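Local coordinates for 6-phosphogluconate dehydrogenase (Pseudomonas syringae, PDB 5U5G), which probably reduces (2-oxopropyl)phosphonic acid with an NADP cofactor at a late stage of fosfomycin biosynthesis in pseudomonads, at residues Gly68-Ala71 with Val72-Tyr76. Residues are numbered along the deposited sequence; the frame is centred on the assembly and turned at random.
Sequences GSEA and VQDFY. With NAP (NADP nicotinamide-adenine-dinucleotide phosphate), chain E.
Ala71 and Phe75, one turn apart at the start of helix 69-77, both approach the adenine of NADP from the same side in the Rossmann-type dinucleotide-binding domain. Gly68 is the N-cap residue, and the helix follows strand 61-64 of the parallel part of the sheet. Its first turns are tied by i to i+4 backbone bonds, Gln73 N to Ser69 O, Asp74 N to Glu70 O, and Phe75 N to Ala71 O at 2.9 Å.

The Phe75 side chain starts just beyond that same carbonyl oxygen, its CB 3.4 Å from Ala71 O. With CG placed beside its own backbone N (chi1 -82°), the ring runs on past the oxygen, CD2 lying 3.6 Å from Ala71 O. Farther out the ring leaves the protein turn for the cofactor: CE2 is 3.5 Å from N3A of NADP, and CZ, at the ring tip, lies near C2A. Ala71 CB sits above the adenine face, 3.6 Å from C5A, while Thr66 touches both side chains from a loop. On the flank turned to helix 101-113, Val72 meets Thr103 and Tyr76 meets Leu107; the Tyr76 hydroxyl is hydrogen-bonded to Asp95.

Glu70 and Asp74 stand near the amino group N6A of the base, their carboxylate planes 80° apart. Both probably carry negative charge, and water would ease their proximity. One water lies within hydrogen-bonding distance of both carboxylates, 2.7 Å from Glu70 OE1 and 2.9 Å from Asp74 OD1. A second also reaches Glu70 OE1, and its oxygen accepts a hydrogen bond from N6A of NADP.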
loop_
_atom_site.group_PDB
_atom_site.type_symbol
_atom_site.label_atom_id
_atom_site.label_comp_id
_atom_site.label_asym_id
_atom_site.label_seq_id
_atom_site.Cartn_x
_atom_site.Cartn_y
_atom_site.Cartn_z
ATOM N N GLY A 68 -4.220 -8.639 23.828
ATOM C CA GLY A 68 -3.436 -8.298 24.997
ATOM C C GLY A 68 -2.866 -9.519 25.711
ATOM O O GLY A 68 -3.383 -10.642 25.624
ATOM N N SER A 69 -1.785 -9.279 26.456
ATOM C CA SER A 69 -1.083 -10.358 27.143
ATOM C C SER A 69 -1.826 -10.829 28.386
ATOM O O SER A 69 -1.690 -11.996 28.775
ATOM C CB SER A 69 0.329 -9.909 27.517
ATOM O OG SER A 69 0.270 -8.766 28.346
ATOM N N GLU A 70 -2.629 -9.961 29.014
ATOM C CA GLU A 70 -3.391 -10.415 30.171
ATOM C C GLU A 70 -4.398 -11.491 29.772
ATOM O O GLU A 70 -4.617 -12.451 30.519
ATOM C CB GLU A 70 -4.082 -9.232 30.858
ATOM C CG GLU A 70 -4.610 -9.573 32.233
ATOM C CD GLU A 70 -5.230 -8.390 32.960
ATOM O OE1 GLU A 70 -5.872 -8.625 34.008
ATOM O OE2 GLU A 70 -5.084 -7.232 32.498
ATOM N N ALA A 71 -5.001 -11.367 28.585
ATOM C CA ALA A 71 -5.933 -12.402 28.127
ATOM C C ALA A 71 -5.214 -13.721 27.847
ATOM O O ALA A 71 -5.761 -14.799 28.100
ATOM C CB ALA A 71 -6.680 -11.937 26.880
ATOM N N VAL A 72 -3.996 -13.654 27.310
ATOM C CA VAL A 72 -3.166 -14.850 27.174
ATOM C C VAL A 72 -3.010 -15.536 28.525
ATOM O O VAL A 72 -3.263 -16.739 28.677
ATOM C CB VAL A 72 -1.792 -14.486 26.585
ATOM C CG1 VAL A 72 -0.892 -15.709 26.592
ATOM C CG2 VAL A 72 -1.931 -13.927 25.186
ATOM N N GLN A 73 -2.585 -14.767 29.527
ATOM C CA GLN A 73 -2.328 -15.335 30.842
ATOM C C GLN A 73 -3.594 -15.943 31.430
ATOM O O GLN A 73 -3.589 -17.096 31.878
ATOM C CB GLN A 73 -1.748 -14.263 31.765
ATOM C CG GLN A 73 -1.326 -14.794 33.128
ATOM C CD GLN A 73 -0.171 -15.793 33.043
ATOM O OE1 GLN A 73 0.663 -15.730 32.129
ATOM N NE2 GLN A 73 -0.115 -16.714 34.006
ATOM N N ASP A 74 -4.699 -15.186 31.413
ATOM C CA ASP A 74 -5.932 -15.655 32.039
ATOM C C ASP A 74 -6.471 -16.908 31.350
ATOM O O ASP A 74 -6.794 -17.899 32.015
ATOM C CB ASP A 74 -6.995 -14.551 32.033
ATOM C CG ASP A 74 -6.687 -13.410 33.004
ATOM O OD1 ASP A 74 -5.719 -13.508 33.787
ATOM O OD2 ASP A 74 -7.426 -12.404 32.979
ATOM N N PHE A 75 -6.576 -16.886 30.013
ATOM C CA PHE A 75 -7.249 -17.993 29.331
ATOM C C PHE A 75 -6.383 -19.245 29.287
ATOM O O PHE A 75 -6.897 -20.360 29.439
ATOM C CB PHE A 75 -7.686 -17.582 27.918
ATOM C CG PHE A 75 -8.991 -16.826 27.896
ATOM C CD1 PHE A 75 -10.075 -17.273 28.644
ATOM C CD2 PHE A 75 -9.121 -15.658 27.172
ATOM C CE1 PHE A 75 -11.277 -16.568 28.648
ATOM C CE2 PHE A 75 -10.321 -14.941 27.163
ATOM C CZ PHE A 75 -11.399 -15.402 27.904
ATOM N N TYR A 76 -5.073 -19.093 29.086
ATOM C CA TYR A 76 -4.218 -20.274 28.993
ATOM C C TYR A 76 -3.735 -20.784 30.351
ATOM O O TYR A 76 -3.644 -22.002 30.545
ATOM C CB TYR A 76 -3.007 -19.997 28.097
ATOM C CG TYR A 76 -3.346 -19.879 26.627
ATOM C CD1 TYR A 76 -3.568 -21.004 25.853
ATOM C CD2 TYR A 76 -3.461 -18.635 26.025
ATOM C CE1 TYR A 76 -3.880 -20.887 24.498
ATOM C CE2 TYR A 76 -3.765 -18.507 24.687
ATOM C CZ TYR A 76 -3.978 -19.633 23.926
ATOM O OH TYR A 76 -4.294 -19.483 22.594
HETATM P PA NAP E . -11.354 -6.248 20.602
HETATM O O1A NAP E . -10.790 -5.207 21.496
HETATM O O2A NAP E . -12.484 -5.929 19.654
HETATM O O5B NAP E . -11.801 -7.573 21.498
HETATM C C5B NAP E . -10.711 -7.909 22.323
HETATM C C4B NAP E . -11.009 -9.312 22.894
HETATM O O4B NAP E . -10.032 -9.697 23.860
HETATM C C3B NAP E . -12.430 -9.312 23.564
HETATM O O3B NAP E . -13.007 -10.571 23.402
HETATM C C2B NAP E . -12.042 -9.142 25.046
HETATM O O2B NAP E . -12.904 -9.673 25.929
HETATM C C1B NAP E . -10.736 -10.032 25.042
HETATM N N9A NAP E . -9.945 -9.697 26.210
HETATM C C8A NAP E . -9.062 -8.616 26.410
HETATM N N7A NAP E . -8.515 -8.601 27.656
HETATM C C5A NAP E . -9.087 -9.720 28.280
HETATM C C6A NAP E . -8.945 -10.259 29.570
HETATM N N6A NAP E . -8.109 -9.676 30.490
HETATM N N1A NAP E . -9.626 -11.370 29.951
HETATM C C2A NAP E . -10.447 -11.919 29.002
HETATM N N3A NAP E . -10.681 -11.529 27.741
HETATM C C4A NAP E . -9.978 -10.407 27.395
HETATM O O3 NAP E . -9.981 -6.622 19.783
HETATM P PN NAP E . -10.212 -7.157 18.292
HETATM O O1N NAP E . -11.214 -8.240 18.203
HETATM O O2N NAP E . -10.055 -6.082 17.239
HETATM O O5D NAP E . -8.713 -8.006 18.016
HETATM C C5D NAP E . -8.701 -9.226 18.611
HETATM C C4D NAP E . -7.446 -9.929 18.127
HETATM O O4D NAP E . -7.467 -10.033 16.680
HETATM C C3D NAP E . -6.178 -9.052 18.500
HETATM O O3D NAP E . -5.128 -9.912 18.842
HETATM C C2D NAP E . -5.881 -8.315 17.212
HETATM O O2D NAP E . -4.521 -8.011 17.044
HETATM C C1D NAP E . -6.292 -9.410 16.174
HETATM N N1N NAP E . -6.628 -8.824 14.892
HETATM C C2N NAP E . -7.630 -7.826 14.761
HETATM C C3N NAP E . -7.955 -7.373 13.500
HETATM C C7N NAP E . -9.006 -6.366 13.322
HETATM O O7N NAP E . -9.360 -5.964 12.213
HETATM N N7N NAP E . -9.678 -5.874 14.427
HETATM C C4N NAP E . -7.306 -7.928 12.260
HETATM C C5N NAP E . -6.276 -8.935 12.521
HETATM C C6N NAP E . -5.968 -9.324 13.758
HETATM P P2B NAP E . -14.312 -8.574 26.402
HETATM O O1X NAP E . -15.124 -8.701 25.151
HETATM O O2X NAP E . -14.856 -9.268 27.654
HETATM O O3X NAP E . -13.558 -7.283 26.610
HETATM O O HOH W 1 -8.072 -10.150 33.588
HETATM O O HOH W 2 -5.335 -11.009 35.257
#